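Local coordinates for protein phosphatidylinositol-specific phospholipase C1 (Streptomyces antibioticus, PDB 3H4X) that is a bacterial phospholipase C of the phosphatidylinositol-specific family, built as a single chain around a TIM-barrel-type (beta/alpha) fold, at residues A[168-173]-A[253-258]; A[192-197]-A[234-239]. One frame throughout, in Å; residues are numbered along the deposited sequence.

Interaction 1 (A[168-173]-A[253-258]); sequences ATADEA and RPWFVV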
# COMPACT_ATOMS: atom_id res chain seq x y z
N ALA A 168 22.25 6.65 -2.74
CA ALA A 168 21.85 7.52 -3.84
C ALA A 168 20.38 7.34 -4.22
O ALA A 168 19.72 8.30 -4.59
CB ALA A 168 22.74 7.30 -5.05
N THR A 169 19.89 6.11 -4.12
CA THR A 169 18.51 5.81 -4.49
C THR A 169 17.94 4.71 -3.59
O THR A 169 18.68 3.98 -2.94
CB THR A 169 18.39 5.29 -5.93
OG1 THR A 169 19.00 4.00 -6.02
CG2 THR A 169 19.06 6.25 -6.92
N ALA A 170 16.62 4.60 -3.59
CA ALA A 170 15.94 3.56 -2.83
C ALA A 170 16.36 2.17 -3.31
O ALA A 170 16.56 1.26 -2.51
CB ALA A 170 14.44 3.73 -2.92
N ASP A 171 16.50 2.01 -4.62
CA ASP A 171 16.90 0.73 -5.17
C ASP A 171 18.28 0.32 -4.67
O ASP A 171 18.49 -0.84 -4.29
CB ASP A 171 16.92 0.77 -6.70
CG ASP A 171 17.22 -0.58 -7.30
OD1 ASP A 171 16.38 -1.49 -7.14
OD2 ASP A 171 18.30 -0.74 -7.90
N GLU A 172 19.22 1.25 -4.69
CA GLU A 172 20.57 0.97 -4.22
C GLU A 172 20.52 0.53 -2.76
O GLU A 172 21.14 -0.46 -2.38
CB GLU A 172 21.45 2.21 -4.38
CG GLU A 172 22.87 2.04 -3.84
CD GLU A 172 23.64 3.35 -3.84
OE1 GLU A 172 23.97 3.84 -4.94
OE2 GLU A 172 23.94 3.87 -2.75
N ALA A 173 19.77 1.27 -1.95
CA ALA A 173 19.66 0.97 -0.54
C ALA A 173 19.06 -0.40 -0.28
O ALA A 173 19.58 -1.18 0.52
CB ALA A 173 18.84 2.04 0.16
N ARG A 253 13.60 4.79 -12.62
CA ARG A 253 13.52 3.39 -12.26
C ARG A 253 13.95 3.04 -10.83
O ARG A 253 13.28 2.26 -10.17
CB ARG A 253 14.26 2.53 -13.29
CG ARG A 253 13.68 2.64 -14.69
CD ARG A 253 14.43 1.76 -15.67
NE ARG A 253 14.03 2.06 -17.04
CZ ARG A 253 14.83 1.93 -18.10
NH1 ARG A 253 16.07 1.51 -17.93
NH2 ARG A 253 14.38 2.23 -19.31
N PRO A 254 15.06 3.62 -10.35
CA PRO A 254 15.54 3.20 -9.03
C PRO A 254 14.73 3.75 -7.85
O PRO A 254 15.09 3.53 -6.70
CB PRO A 254 16.98 3.72 -8.98
CG PRO A 254 17.00 4.85 -9.93
CD PRO A 254 16.02 4.52 -11.02
N TRP A 255 13.62 4.44 -8.15
CA TRP A 255 12.73 4.91 -7.10
C TRP A 255 11.54 3.97 -6.89
O TRP A 255 10.71 4.21 -6.02
CB TRP A 255 12.32 6.37 -7.37
CG TRP A 255 13.52 7.24 -7.23
CD1 TRP A 255 14.23 7.83 -8.23
CD2 TRP A 255 14.22 7.51 -6.01
NE1 TRP A 255 15.31 8.49 -7.70
CE2 TRP A 255 15.33 8.31 -6.34
CE3 TRP A 255 14.00 7.18 -4.68
CZ2 TRP A 255 16.22 8.78 -5.38
CZ3 TRP A 255 14.89 7.64 -3.72
CH2 TRP A 255 15.98 8.44 -4.08
N PHE A 256 11.51 2.89 -7.67
CA PHE A 256 10.51 1.83 -7.54
C PHE A 256 11.13 0.60 -6.88
O PHE A 256 11.97 -0.07 -7.48
CB PHE A 256 9.98 1.43 -8.91
CG PHE A 256 9.15 2.49 -9.59
CD1 PHE A 256 7.82 2.66 -9.26
CD2 PHE A 256 9.70 3.28 -10.58
CE1 PHE A 256 7.05 3.62 -9.90
CE2 PHE A 256 8.94 4.23 -11.22
CZ PHE A 256 7.61 4.40 -10.88
N VAL A 257 10.70 0.29 -5.67
CA VAL A 257 11.16 -0.92 -4.98
C VAL A 257 9.98 -1.77 -4.51
O VAL A 257 10.13 -2.70 -3.72
CB VAL A 257 12.10 -0.60 -3.81
CG1 VAL A 257 13.36 0.09 -4.32
CG2 VAL A 257 11.41 0.27 -2.76
N VAL A 258 8.79 -1.42 -5.02
CA VAL A 258 7.55 -2.11 -4.71
C VAL A 258 6.85 -2.43 -6.03
O VAL A 258 6.85 -1.62 -6.95
CB VAL A 258 6.63 -1.24 -3.82
CG1 VAL A 258 5.35 -2.00 -3.45
CG2 VAL A 258 7.39 -0.79 -2.58
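One face of the W255 indole is laid against the backbone of T169 and A170. T169 CA stands over the six-membered ring, 4.1 Å from its centroid and 27° off the normal, a CH-pi contact, while A170 N approaches W255 CZ3 over the same face at 3.5 Å. A168 O reaches the benzo rim obliquely. In-plane at the edge of the neighbouring F256 ring sits R253 O, and this ring also stacks with Y247. The bond from CA to CB of W255 points away from the helix; with CG beside its own backbone N (chi1 -67°) the indole swings back to meet it, and the same ring touches K218 and A221 of helix 209-222. The indole lies against the start of helix 170-177, which T169 opens as N-cap residue: its OG1 accepts from E172 N at 3.1 Å, nearly straight at 165°. A second N-H of this first turn is taken from across the contact. D171 N donates to P254 O at 2.9 Å, in the carbonyl plane, so the 3-10 turn at 253-255 supplies an acceptor that the helix itself does not provide at its N terminus. P254 CB lies against both side chains, 3.6 Å from T169 OG1 and 3.7 Å from D171 CB. Further along, V257 CG1 packs against the turn, 4.0 Å from A170 CB and also close to D171 CA. The carboxylate of D171 turns to other partners, forming a salt bridge with R244 and a hydrogen bond with Y281.

Interaction 2 (A[192-197]-A[234-239]); sequences ELIPGT and AVHGAA
I194 reaches across to A234 and H236 with almost every atom of its side chain. Its CB, aimed at the neighbouring strand, is 4.1 Å from H236 CG. There the chain forks: CG2 reaches toward both partners, 3.9 Å from A234 CB and about as far from H236 CB. The other branch, with CG1 set between the backbone N and the carbonyl carbon (chi1 61°), carries CD1 out over the imidazole of H236. CD1 sits 3.9 Å from the ring centroid and 13° off the normal, a CH-pi contact centred on the face. Beside it, P195 CD lies alongside H236 CB, the two side chains running past each other in opposite directions. These residues belong to the first and last strands of the beta-alpha-beta unit 189-195, 209-222, 232-236, parallel neighbours in the TIM-type barrel, and their short segments run at 32° to each other. The backbone link is A234 N to L193 O at 2.9 Å, close to straight. In a regular parallel ladder A234 O would next accept from residue 195, but a proline has no N-H; a water takes its place, donating to A234 O and to L193 O, each at 2.8 Å. L193 O is therefore gripped by two donors. On the inner side of the strands, the extended chain of E192 brings OE2 to 3.4 Å from A234 CB, and this carboxylate lies close to the like-charged D260. The side chain of H236 adjoins a bound ethanol, probably from the crystallisation medium.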
# COMPACT_ATOMS: atom_id res chain seq x y z
N GLU A 192 1.98 2.65 0.10
CA GLU A 192 2.25 2.24 -1.28
C GLU A 192 1.27 2.99 -2.18
O GLU A 192 0.10 3.12 -1.84
CB GLU A 192 2.00 0.73 -1.44
CG GLU A 192 2.03 0.24 -2.88
CD GLU A 192 1.35 -1.11 -3.09
OE1 GLU A 192 0.84 -1.72 -2.12
OE2 GLU A 192 1.32 -1.56 -4.26
N LEU A 193 1.75 3.49 -3.31
CA LEU A 193 0.88 4.14 -4.29
C LEU A 193 0.83 3.34 -5.59
O LEU A 193 1.87 2.94 -6.11
CB LEU A 193 1.42 5.54 -4.63
CG LEU A 193 1.17 6.64 -3.61
CD1 LEU A 193 2.12 7.81 -3.81
CD2 LEU A 193 -0.28 7.11 -3.69
N ILE A 194 -0.37 3.11 -6.11
CA ILE A 194 -0.53 2.62 -7.48
C ILE A 194 -1.44 3.53 -8.28
O ILE A 194 -2.28 4.24 -7.71
CB ILE A 194 -1.08 1.17 -7.56
CG1 ILE A 194 -2.47 1.05 -6.93
CG2 ILE A 194 -0.10 0.18 -6.95
CD1 ILE A 194 -3.23 -0.18 -7.38
N PRO A 195 -1.27 3.54 -9.61
CA PRO A 195 -2.18 4.28 -10.47
C PRO A 195 -3.57 3.66 -10.43
O PRO A 195 -3.72 2.48 -10.10
CB PRO A 195 -1.57 4.12 -11.87
CG PRO A 195 -0.17 3.67 -11.65
CD PRO A 195 -0.21 2.87 -10.38
N GLY A 196 -4.58 4.45 -10.77
CA GLY A 196 -5.96 4.03 -10.62
C GLY A 196 -6.64 3.65 -11.92
O GLY A 196 -6.15 3.93 -13.01
N THR A 197 -7.80 3.00 -11.79
CA THR A 197 -8.54 2.53 -12.95
C THR A 197 -9.04 3.67 -13.84
O THR A 197 -9.15 3.50 -15.05
CB THR A 197 -9.74 1.66 -12.53
OG1 THR A 197 -10.58 2.40 -11.63
CG2 THR A 197 -9.26 0.40 -11.83
N ALA A 234 4.63 2.09 -6.51
CA ALA A 234 4.76 0.72 -6.97
C ALA A 234 4.59 0.63 -8.48
O ALA A 234 3.90 1.44 -9.09
CB ALA A 234 3.74 -0.16 -6.27
N VAL A 235 5.23 -0.38 -9.07
CA VAL A 235 5.00 -0.71 -10.47
C VAL A 235 3.82 -1.69 -10.52
O VAL A 235 3.91 -2.82 -10.05
CB VAL A 235 6.23 -1.33 -11.13
CG1 VAL A 235 6.01 -1.45 -12.63
CG2 VAL A 235 7.46 -0.49 -10.83
N HIS A 236 2.72 -1.22 -11.09
CA HIS A 236 1.46 -1.93 -11.04
C HIS A 236 1.22 -2.67 -12.34
O HIS A 236 1.31 -2.09 -13.42
CB HIS A 236 0.35 -0.92 -10.77
CG HIS A 236 -1.03 -1.48 -10.73
ND1 HIS A 236 -1.41 -2.53 -9.92
CD2 HIS A 236 -2.15 -1.09 -11.38
CE1 HIS A 236 -2.70 -2.77 -10.09
NE2 HIS A 236 -3.17 -1.91 -10.97
N GLY A 237 0.94 -3.97 -12.23
CA GLY A 237 0.74 -4.83 -13.39
C GLY A 237 1.86 -5.84 -13.48
O GLY A 237 3.01 -5.48 -13.75
N ALA A 238 1.54 -7.11 -13.22
CA ALA A 238 2.53 -8.17 -13.23
C ALA A 238 3.18 -8.27 -14.60
O ALA A 238 2.49 -8.28 -15.62
CB ALA A 238 1.88 -9.49 -12.86
N ALA A 239 4.50 -8.36 -14.61
CA ALA A 239 5.26 -8.42 -15.86
C ALA A 239 6.54 -9.21 -15.65
O ALA A 239 7.07 -9.25 -14.54
CB ALA A 239 5.58 -7.02 -16.36
O HOH W 1 2.88 3.97 -8.51

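Overall arrangement
Following the chain from the N terminus, segment 168-173 at the start of helix 170-177 comes first, and strand 189-195, with segment 192-197, follows. Helix 209-222 then leads to strand 232-236, where interaction 2 closes the smaller loop by pairing neighbouring barrel strands. The chain continues to segment 253-258, where interaction 1 closes the larger loop, so that the two contacts nest and do not cross. Their centres are 16 Å apart, yet they join directly: V258, opening strand 258-262, probably accepts a hydrogen bond from V235 through its O, and F256 packs on V235. Interaction 1 thus ties a peripheral helix to the loop feeding the next strand, and interaction 2 lies within the barrel wall.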